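Local coordinates for capsid protein (Bocavirus gorilla/GBoV1/2009, PDB 7LNK) that builds the T=1 icosahedral capsid of a bocavirus, sixty copies assembling into a shell that presumably encloses the viral single-stranded DNA genome, at residues S54-T59 / A183-M188; S137-E142 / D404-M409; I387-P392 / I400-G405. All coordinates share one frame; numbering follows the deposited sequence.

Interaction 1 (S54-T59 / A183-M188); sequences SQRCVT and AILYQM
This contact joins a strand to the end of a helix in a parvovirus capsid protein, a family built round a jelly-roll core: R56, on strand 55-60, reaches L185 and M188, where helix 179-186 runs out into coil. The backbones stay well apart, with the CA atoms of R56 and M188 10.6 Å from each other, so side chains alone span the gap. They bury 117 Å², counting both sides, and all three touching residues are buried in the assembly.

R56 starts toward the helix, but its chain is bent at chi2 and chi3 (-68° and -67°), and the guanidinium turns across both partners, meeting each at about a right angle. NH1 lies 3.8 Å from L185 CD2, the methyl that brings the leucine's end nearer than its first bond would suggest; its approach is oblique to the guanidinium plane. Toward M188 the geometry differs. The methionine is extended through chi1 and chi2, which brings SD over a guanidinium face, and the bend at chi3 (70°) turns CE toward NH2.

No hydrogen bond crosses this interface. It is a van der Waals contact of a flat cationic group with a methyl and a thioether. The surroundings are mixed: I44 and T42 of the adjacent strand 41-45, I163 and N165 all touch R56, and I163 also reaches M188. Neighbouring subunits close in as well. V478 of a third subunit packs on R56, while R460 NH1 of a second subunit donates a hydrogen bond to L185 O, so the junction lies where subunits meet. At M188 itself, SD sits 4.0 Å above the R56 guanidinium plane, offset toward the rim, and CE comes to 3.6 Å from R56 NH2.

Interaction 2 (S137-E142 / D404-M409); sequences SHPWDE and DGSIAM
W140 and D404 meet at the edge of the indole, where NE1 lies 3.5 Å from D404 OD2. The N-H...O angle of 134° and the length mark this as a weak hydrogen bond, and the carboxylate plane is turned 55° from that of the ring. D404 CB lies in the ring plane beside the same edge, so the indole meets both the aliphatic and the charged part of the aspartate. P139 sets its ring carbons against polar atoms: its CB is 3.8 Å from D404 OD2, and its CG is 4.2 Å from S406 OG.

The other carboxylate oxygen fixes the aspartate's rotation. With chi1 at 62°, D404 turns OD1 back over its own chain, where S406 N donates a nearly straight bond at 2.7 Å from above the carboxylate plane, making an Asx turn. S406 OG also donates to OD1, at 2.9 Å on the syn side. Two donors thus grip one oxygen and leave OD2 directed at the tryptophan.

On the other side, W140 and P139 are the two central residues of a type II turn from H138 to D141. H138 ND1 donates to P139 O at 3.0 Å, on an in-plane lone pair. Around the indole, H385 meets W140 edge-to-face, and R239 of a second subunit forms a cation-pi contact with W140. The turn belongs to the loop between strands 123-128 and 153-160; D404 and S406 lead directly into strand 407-409, which pairs in parallel with strand 388-390, while I407 packs on strand 207-223.

Interaction 3 (I387-P392 / I400-G405); sequences IWCKKP and IDPFDG
K391 is extended from end to end, its CG anti to the backbone N (chi1 -178°), and this carries its terminal methylene to I400. In the isoleucine, CG1 lies beside its backbone N, and the bend at chi2 (-59°) swings CD1 to the lysine as well. The two chains meet at a slant: K391 CE is 3.8 Å from I400 CG1 and 3.9 Å from I400 CD1. The ammonium end passes the same branch, with K391 NZ 3.8 Å from I400 CG1, so the contact is confined to the end of the lysine, CE and NZ; NZ itself has a long, weak ion pair with D410.

C389 makes the second point of contact. Its chi1 of 55° puts SG between the backbone N and the carbonyl carbon, facing P402, and C389 SG meets P402 CG at 4.0 Å.

Topologically this is the connection between two parallel strands, 388-390 and 407-409: the chain leaves the first, passes strand 396-397 and returns along 400-405 toward the second. The return ends in a type I turn from P402 to G405, closed by a hydrogen bond from G405 N to P402 O at 3.0 Å, with G405 at a positive phi.

Other subunits border this loop. W265 of a second subunit packs on both I400 and P392, and N373 OD1 of that subunit accepts a hydrogen bond from D401 N.

Overall arrangement
Interactions 2 and 3 form one cluster close to the chain's centre in space, 2 Å and 8 Å from it, their own centres 6 Å apart. They share D404 and G405, and their strands, 407-409 and 388-390, are parallel neighbours joined by backbone pairs such as I407 O with C389 N. Interaction 1 lies apart, 25 Å from the chain centre and 24 and 25 Å from the centres of interactions 2 and 3. Along the sequence, interactions 1 and 2 interleave, since 137-142 falls between 54-59 and 183-188, whereas interaction 3 opens after interaction 1 has closed. All three lie within reach of the second subunit, so each sits beside an interface of the sixty-chain shell.

Interaction 1 (S54-T59 / A183-M188)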
loop_
_atom_site.group_PDB
_atom_site.type_symbol
_atom_site.label_atom_id
_atom_site.label_comp_id
_atom_site.label_asym_id
_atom_site.label_seq_id
_atom_site.Cartn_x
_atom_site.Cartn_y
_atom_site.Cartn_z
ATOM N N SER A 54 -100.578 67.351 10.967
ATOM C CA SER A 54 -100.789 66.047 11.570
ATOM C C SER A 54 -99.578 65.168 11.310
ATOM O O SER A 54 -98.792 65.417 10.396
ATOM C CB SER A 54 -102.042 65.379 11.013
ATOM O OG SER A 54 -103.197 66.127 11.329
ATOM N N GLN A 55 -99.438 64.130 12.126
ATOM C CA GLN A 55 -98.401 63.132 11.933
ATOM C C GLN A 55 -98.980 61.752 12.197
ATOM O O GLN A 55 -99.859 61.583 13.041
ATOM C CB GLN A 55 -97.201 63.342 12.866
ATOM C CG GLN A 55 -96.396 64.616 12.678
ATOM C CD GLN A 55 -95.777 64.742 11.311
ATOM O OE1 GLN A 55 -95.349 63.760 10.721
ATOM N NE2 GLN A 55 -95.690 65.963 10.817
ATOM N N ARG A 56 -98.484 60.771 11.457
ATOM C CA ARG A 56 -98.615 59.366 11.808
ATOM C C ARG A 56 -97.381 58.977 12.596
ATOM O O ARG A 56 -96.263 59.335 12.219
ATOM C CB ARG A 56 -98.737 58.481 10.571
ATOM C CG ARG A 56 -99.951 58.757 9.754
ATOM C CD ARG A 56 -101.196 58.371 10.482
ATOM N NE ARG A 56 -101.322 56.936 10.697
ATOM C CZ ARG A 56 -101.815 56.101 9.788
ATOM N NH1 ARG A 56 -102.206 56.564 8.612
ATOM N NH2 ARG A 56 -101.918 54.807 10.051
ATOM N N CYS A 57 -97.578 58.258 13.686
ATOM C CA CYS A 57 -96.475 57.857 14.540
ATOM C C CYS A 57 -96.645 56.395 14.891
ATOM O O CYS A 57 -97.678 56.002 15.434
ATOM C CB CYS A 57 -96.428 58.716 15.807
ATOM S SG CYS A 57 -95.042 58.378 16.906
ATOM N N VAL A 58 -95.642 55.592 14.578
ATOM C CA VAL A 58 -95.564 54.232 15.082
ATOM C C VAL A 58 -94.726 54.274 16.345
ATOM O O VAL A 58 -93.520 54.528 16.287
ATOM C CB VAL A 58 -94.953 53.272 14.053
ATOM C CG1 VAL A 58 -94.801 51.902 14.663
ATOM C CG2 VAL A 58 -95.811 53.208 12.819
ATOM N N THR A 59 -95.356 54.028 17.483
ATOM C CA THR A 59 -94.661 53.978 18.757
ATOM C C THR A 59 -94.333 52.532 19.093
ATOM O O THR A 59 -95.160 51.638 18.910
ATOM C CB THR A 59 -95.496 54.609 19.867
ATOM O OG1 THR A 59 -96.756 53.941 19.957
ATOM C CG2 THR A 59 -95.729 56.065 19.590
ATOM N N ALA A 183 -103.325 54.161 -2.343
ATOM C CA ALA A 183 -102.107 53.509 -2.802
ATOM C C ALA A 183 -100.929 53.866 -1.911
ATOM O O ALA A 183 -99.973 53.097 -1.785
ATOM C CB ALA A 183 -101.823 53.898 -4.250
ATOM N N ILE A 184 -100.979 55.036 -1.282
ATOM C CA ILE A 184 -99.890 55.435 -0.402
ATOM C C ILE A 184 -100.014 54.746 0.953
ATOM O O ILE A 184 -99.006 54.477 1.612
ATOM C CB ILE A 184 -99.834 56.968 -0.289
ATOM C CG1 ILE A 184 -99.487 57.564 -1.645
ATOM C CG2 ILE A 184 -98.760 57.409 0.659
ATOM C CD1 ILE A 184 -99.609 59.055 -1.695
ATOM N N LEU A 185 -101.237 54.426 1.389
ATOM C CA LEU A 185 -101.365 53.554 2.556
ATOM C C LEU A 185 -101.066 52.106 2.225
ATOM O O LEU A 185 -100.382 51.427 2.994
ATOM C CB LEU A 185 -102.741 53.628 3.202
ATOM C CG LEU A 185 -103.122 54.790 4.088
ATOM C CD1 LEU A 185 -104.532 54.579 4.507
ATOM C CD2 LEU A 185 -102.225 54.748 5.296
ATOM N N TYR A 186 -101.602 51.597 1.113
ATOM C CA TYR A 186 -101.411 50.186 0.805
ATOM C C TYR A 186 -99.948 49.804 0.888
ATOM O O TYR A 186 -99.614 48.685 1.282
ATOM C CB TYR A 186 -101.975 49.833 -0.566
ATOM C CG TYR A 186 -103.471 49.911 -0.648
ATOM C CD1 TYR A 186 -104.255 49.547 0.427
ATOM C CD2 TYR A 186 -104.101 50.275 -1.820
ATOM C CE1 TYR A 186 -105.616 49.600 0.358
ATOM C CE2 TYR A 186 -105.467 50.325 -1.899
ATOM C CZ TYR A 186 -106.218 49.983 -0.805
ATOM O OH TYR A 186 -107.587 50.026 -0.873
ATOM N N GLN A 187 -99.055 50.711 0.533
ATOM C CA GLN A 187 -97.691 50.588 1.017
ATOM C C GLN A 187 -97.371 51.710 1.997
ATOM O O GLN A 187 -96.970 52.812 1.645
ATOM C CB GLN A 187 -96.758 50.585 -0.181
ATOM C CG GLN A 187 -97.098 51.719 -1.130
ATOM C CD GLN A 187 -96.197 51.796 -2.314
ATOM O OE1 GLN A 187 -95.428 50.882 -2.582
ATOM N NE2 GLN A 187 -96.329 52.861 -3.079
ATOM N N MET A 188 -97.501 51.363 3.269
ATOM C CA MET A 188 -96.903 52.087 4.364
ATOM C C MET A 188 -96.023 51.121 5.123
ATOM O O MET A 188 -96.551 50.151 5.683
ATOM C CB MET A 188 -97.965 52.687 5.271
ATOM C CG MET A 188 -97.404 53.361 6.497
ATOM S SD MET A 188 -98.644 54.235 7.456
ATOM C CE MET A 188 -99.596 52.898 8.121
#

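Interaction 2 (S137-E142 / D404-M409)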
loop_
_atom_site.group_PDB
_atom_site.type_symbol
_atom_site.label_atom_id
_atom_site.label_comp_id
_atom_site.label_asym_id
_atom_site.label_seq_id
_atom_site.Cartn_x
_atom_site.Cartn_y
_atom_site.Cartn_z
ATOM N N SER A 137 -82.845 59.029 16.407
ATOM C CA SER A 137 -82.395 60.348 16.800
ATOM C C SER A 137 -82.647 61.365 15.701
ATOM O O SER A 137 -82.710 61.038 14.516
ATOM C CB SER A 137 -80.909 60.314 17.142
ATOM O OG SER A 137 -80.432 61.604 17.475
ATOM N N HIS A 138 -82.804 62.612 16.122
ATOM C CA HIS A 138 -82.886 63.768 15.254
ATOM C C HIS A 138 -82.163 64.908 15.946
ATOM O O HIS A 138 -82.143 64.969 17.179
ATOM C CB HIS A 138 -84.341 64.148 14.957
ATOM C CG HIS A 138 -84.489 65.256 13.967
ATOM N ND1 HIS A 138 -84.485 66.584 14.330
ATOM C CD2 HIS A 138 -84.583 65.236 12.619
ATOM C CE1 HIS A 138 -84.614 67.332 13.252
ATOM N NE2 HIS A 138 -84.670 66.539 12.200
ATOM N N PRO A 139 -81.521 65.788 15.188
ATOM C CA PRO A 139 -80.802 66.900 15.809
ATOM C C PRO A 139 -81.692 67.718 16.728
ATOM O O PRO A 139 -82.890 67.873 16.494
ATOM C CB PRO A 139 -80.333 67.716 14.608
ATOM C CG PRO A 139 -80.180 66.729 13.555
ATOM C CD PRO A 139 -81.215 65.684 13.755
ATOM N N TRP A 140 -81.079 68.237 17.786
ATOM C CA TRP A 140 -81.659 69.122 18.787
ATOM C C TRP A 140 -82.741 68.455 19.619
ATOM O O TRP A 140 -83.604 69.145 20.158
ATOM C CB TRP A 140 -82.234 70.388 18.152
ATOM C CG TRP A 140 -81.210 71.217 17.475
ATOM C CD1 TRP A 140 -80.921 71.227 16.149
ATOM C CD2 TRP A 140 -80.306 72.133 18.089
ATOM N NE1 TRP A 140 -79.908 72.106 15.892
ATOM C CE2 TRP A 140 -79.509 72.676 17.069
ATOM C CE3 TRP A 140 -80.099 72.555 19.402
ATOM C CZ2 TRP A 140 -78.523 73.613 17.320
ATOM C CZ3 TRP A 140 -79.115 73.484 19.645
ATOM C CH2 TRP A 140 -78.342 74.003 18.613
ATOM N N ASP A 141 -82.720 67.135 19.740
ATOM C CA ASP A 141 -83.645 66.448 20.625
ATOM C C ASP A 141 -83.157 66.510 22.063
ATOM O O ASP A 141 -81.962 66.629 22.334
ATOM C CB ASP A 141 -83.816 64.995 20.201
ATOM C CG ASP A 141 -84.607 64.854 18.931
ATOM O OD1 ASP A 141 -85.245 65.843 18.519
ATOM O OD2 ASP A 141 -84.609 63.749 18.352
ATOM N N GLU A 142 -84.099 66.413 22.993
ATOM C CA GLU A 142 -83.779 66.406 24.410
ATOM C C GLU A 142 -83.507 65.011 24.950
ATOM O O GLU A 142 -83.287 64.860 26.154
ATOM C CB GLU A 142 -84.908 67.054 25.205
ATOM C CG GLU A 142 -85.042 68.523 24.936
ATOM C CD GLU A 142 -86.179 69.150 25.692
ATOM O OE1 GLU A 142 -86.986 68.407 26.280
ATOM O OE2 GLU A 142 -86.265 70.392 25.702
ATOM N N ASP A 404 -78.085 74.291 10.713
ATOM C CA ASP A 404 -77.930 74.277 12.160
ATOM C C ASP A 404 -76.484 74.032 12.560
ATOM O O ASP A 404 -76.083 74.377 13.674
ATOM C CB ASP A 404 -78.852 73.230 12.785
ATOM C CG ASP A 404 -78.541 71.815 12.330
ATOM O OD1 ASP A 404 -77.543 71.598 11.618
ATOM O OD2 ASP A 404 -79.293 70.900 12.713
ATOM N N GLY A 405 -75.692 73.446 11.670
ATOM C CA GLY A 405 -74.303 73.145 11.938
ATOM C C GLY A 405 -73.995 71.683 12.148
ATOM O O GLY A 405 -72.814 71.328 12.208
ATOM N N SER A 406 -75.002 70.824 12.266
ATOM C CA SER A 406 -74.755 69.406 12.459
ATOM C C SER A 406 -74.185 68.792 11.191
ATOM O O SER A 406 -74.438 69.256 10.082
ATOM C CB SER A 406 -76.039 68.686 12.857
ATOM O OG SER A 406 -76.989 68.761 11.813
ATOM N N ILE A 407 -73.411 67.731 11.363
ATOM C CA ILE A 407 -72.696 67.089 10.270
ATOM C C ILE A 407 -73.544 65.947 9.738
ATOM O O ILE A 407 -73.776 64.960 10.440
ATOM C CB ILE A 407 -71.327 66.577 10.731
ATOM C CG1 ILE A 407 -70.439 67.744 11.131
ATOM C CG2 ILE A 407 -70.670 65.758 9.646
ATOM C CD1 ILE A 407 -69.190 67.313 11.830
ATOM N N ALA A 408 -73.990 66.061 8.495
ATOM C CA ALA A 408 -74.792 65.015 7.878
ATOM C C ALA A 408 -73.890 63.909 7.364
ATOM O O ALA A 408 -72.904 64.172 6.673
ATOM C CB ALA A 408 -75.637 65.575 6.741
ATOM N N MET A 409 -74.230 62.675 7.707
ATOM C CA MET A 409 -73.478 61.513 7.273
ATOM C C MET A 409 -74.428 60.473 6.713
ATOM O O MET A 409 -75.571 60.356 7.151
ATOM C CB MET A 409 -72.681 60.905 8.415
ATOM C CG MET A 409 -71.565 61.778 8.915
ATOM S SD MET A 409 -70.623 60.920 10.167
ATOM C CE MET A 409 -71.737 61.040 11.542
#

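Interaction 3 (I387-P392 / I400-G405)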
loop_
_atom_site.group_PDB
_atom_site.type_symbol
_atom_site.label_atom_id
_atom_site.label_comp_id
_atom_site.label_asym_id
_atom_site.label_seq_id
_atom_site.Cartn_x
_atom_site.Cartn_y
_atom_site.Cartn_z
ATOM N N ILE A 387 -73.966 66.881 17.115
ATOM C CA ILE A 387 -72.706 66.645 16.429
ATOM C C ILE A 387 -72.971 66.253 14.983
ATOM O O ILE A 387 -72.361 66.787 14.054
ATOM C CB ILE A 387 -71.892 65.566 17.158
ATOM C CG1 ILE A 387 -71.593 65.998 18.580
ATOM C CG2 ILE A 387 -70.591 65.326 16.436
ATOM C CD1 ILE A 387 -71.032 64.898 19.409
ATOM N N TRP A 388 -73.908 65.334 14.775
ATOM C CA TRP A 388 -74.189 64.783 13.462
ATOM C C TRP A 388 -75.687 64.768 13.211
ATOM O O TRP A 388 -76.496 64.968 14.116
ATOM C CB TRP A 388 -73.646 63.362 13.311
ATOM C CG TRP A 388 -74.188 62.406 14.317
ATOM C CD1 TRP A 388 -75.350 61.710 14.235
ATOM C CD2 TRP A 388 -73.554 61.981 15.523
ATOM N NE1 TRP A 388 -75.506 60.917 15.335
ATOM C CE2 TRP A 388 -74.411 61.061 16.141
ATOM C CE3 TRP A 388 -72.351 62.302 16.148
ATOM C CZ2 TRP A 388 -74.105 60.458 17.352
ATOM C CZ3 TRP A 388 -72.054 61.709 17.348
ATOM C CH2 TRP A 388 -72.923 60.797 17.939
ATOM N N CYS A 389 -76.046 64.530 11.954
ATOM C CA CYS A 389 -77.412 64.206 11.583
ATOM C C CYS A 389 -77.381 63.099 10.545
ATOM O O CYS A 389 -76.340 62.784 9.967
ATOM C CB CYS A 389 -78.177 65.423 11.056
ATOM S SG CYS A 389 -77.445 66.301 9.689
ATOM N N LYS A 390 -78.539 62.494 10.326
ATOM C CA LYS A 390 -78.676 61.438 9.336
ATOM C C LYS A 390 -78.916 62.058 7.970
ATOM O O LYS A 390 -79.852 62.844 7.794
ATOM C CB LYS A 390 -79.821 60.505 9.718
ATOM C CG LYS A 390 -80.071 59.393 8.734
ATOM C CD LYS A 390 -78.860 58.523 8.580
ATOM C CE LYS A 390 -79.192 57.225 7.892
ATOM N NZ LYS A 390 -79.722 57.464 6.532
ATOM N N LYS A 391 -78.088 61.724 7.031
ATOM C CA LYS A 391 -78.272 62.185 5.664
ATOM C C LYS A 391 -79.223 61.254 4.929
ATOM O O LYS A 391 -79.040 60.034 4.977
ATOM C CB LYS A 391 -76.946 62.234 4.935
ATOM C CG LYS A 391 -77.042 62.739 3.533
ATOM C CD LYS A 391 -75.695 62.702 2.889
ATOM C CE LYS A 391 -75.786 63.114 1.452
ATOM N NZ LYS A 391 -74.463 63.029 0.788
ATOM N N PRO A 392 -80.235 61.776 4.244
ATOM C CA PRO A 392 -81.193 60.898 3.569
ATOM C C PRO A 392 -80.551 60.157 2.410
ATOM O O PRO A 392 -79.707 60.699 1.695
ATOM C CB PRO A 392 -82.266 61.871 3.074
ATOM C CG PRO A 392 -82.135 63.046 3.973
ATOM C CD PRO A 392 -80.673 63.177 4.206
ATOM N N ILE A 400 -73.755 69.490 0.917
ATOM C CA ILE A 400 -74.405 69.172 2.180
ATOM C C ILE A 400 -73.832 70.094 3.243
ATOM O O ILE A 400 -72.677 69.955 3.648
ATOM C CB ILE A 400 -74.209 67.701 2.558
ATOM C CG1 ILE A 400 -74.773 66.792 1.470
ATOM C CG2 ILE A 400 -74.880 67.409 3.864
ATOM C CD1 ILE A 400 -76.241 67.001 1.218
ATOM N N ASP A 401 -74.645 71.043 3.689
ATOM C CA ASP A 401 -74.242 72.004 4.712
ATOM C C ASP A 401 -75.452 72.330 5.563
ATOM O O ASP A 401 -76.098 73.366 5.378
ATOM C CB ASP A 401 -73.667 73.267 4.072
ATOM C CG ASP A 401 -73.192 74.272 5.088
ATOM O OD1 ASP A 401 -72.217 73.971 5.790
ATOM O OD2 ASP A 401 -73.780 75.363 5.183
ATOM N N PRO A 402 -75.831 71.441 6.476
ATOM C CA PRO A 402 -76.975 71.736 7.342
ATOM C C PRO A 402 -76.784 73.057 8.064
ATOM O O PRO A 402 -75.737 73.318 8.654
ATOM C CB PRO A 402 -76.997 70.550 8.304
ATOM C CG PRO A 402 -76.418 69.451 7.520
ATOM C CD PRO A 402 -75.354 70.062 6.662
ATOM N N PHE A 403 -77.806 73.909 8.002
ATOM C CA PHE A 403 -77.652 75.266 8.507
ATOM C C PHE A 403 -77.627 75.331 10.022
ATOM O O PHE A 403 -77.189 76.342 10.575
ATOM C CB PHE A 403 -78.754 76.168 7.969
ATOM C CG PHE A 403 -78.675 76.403 6.499
ATOM C CD1 PHE A 403 -77.519 76.131 5.805
ATOM C CD2 PHE A 403 -79.741 76.940 5.817
ATOM C CE1 PHE A 403 -77.443 76.358 4.457
ATOM C CE2 PHE A 403 -79.665 77.172 4.472
ATOM C CZ PHE A 403 -78.518 76.884 3.791
ATOM N N ASP A 404 -78.085 74.291 10.713
ATOM C CA ASP A 404 -77.930 74.277 12.160
ATOM C C ASP A 404 -76.484 74.032 12.560
ATOM O O ASP A 404 -76.083 74.377 13.674
ATOM C CB ASP A 404 -78.852 73.230 12.785
ATOM C CG ASP A 404 -78.541 71.815 12.330
ATOM O OD1 ASP A 404 -77.543 71.598 11.618
ATOM O OD2 ASP A 404 -79.293 70.900 12.713
ATOM N N GLY A 405 -75.692 73.446 11.670
ATOM C CA GLY A 405 -74.303 73.145 11.938
ATOM C C GLY A 405 -73.995 71.683 12.148
ATOM O O GLY A 405 -72.814 71.328 12.208
#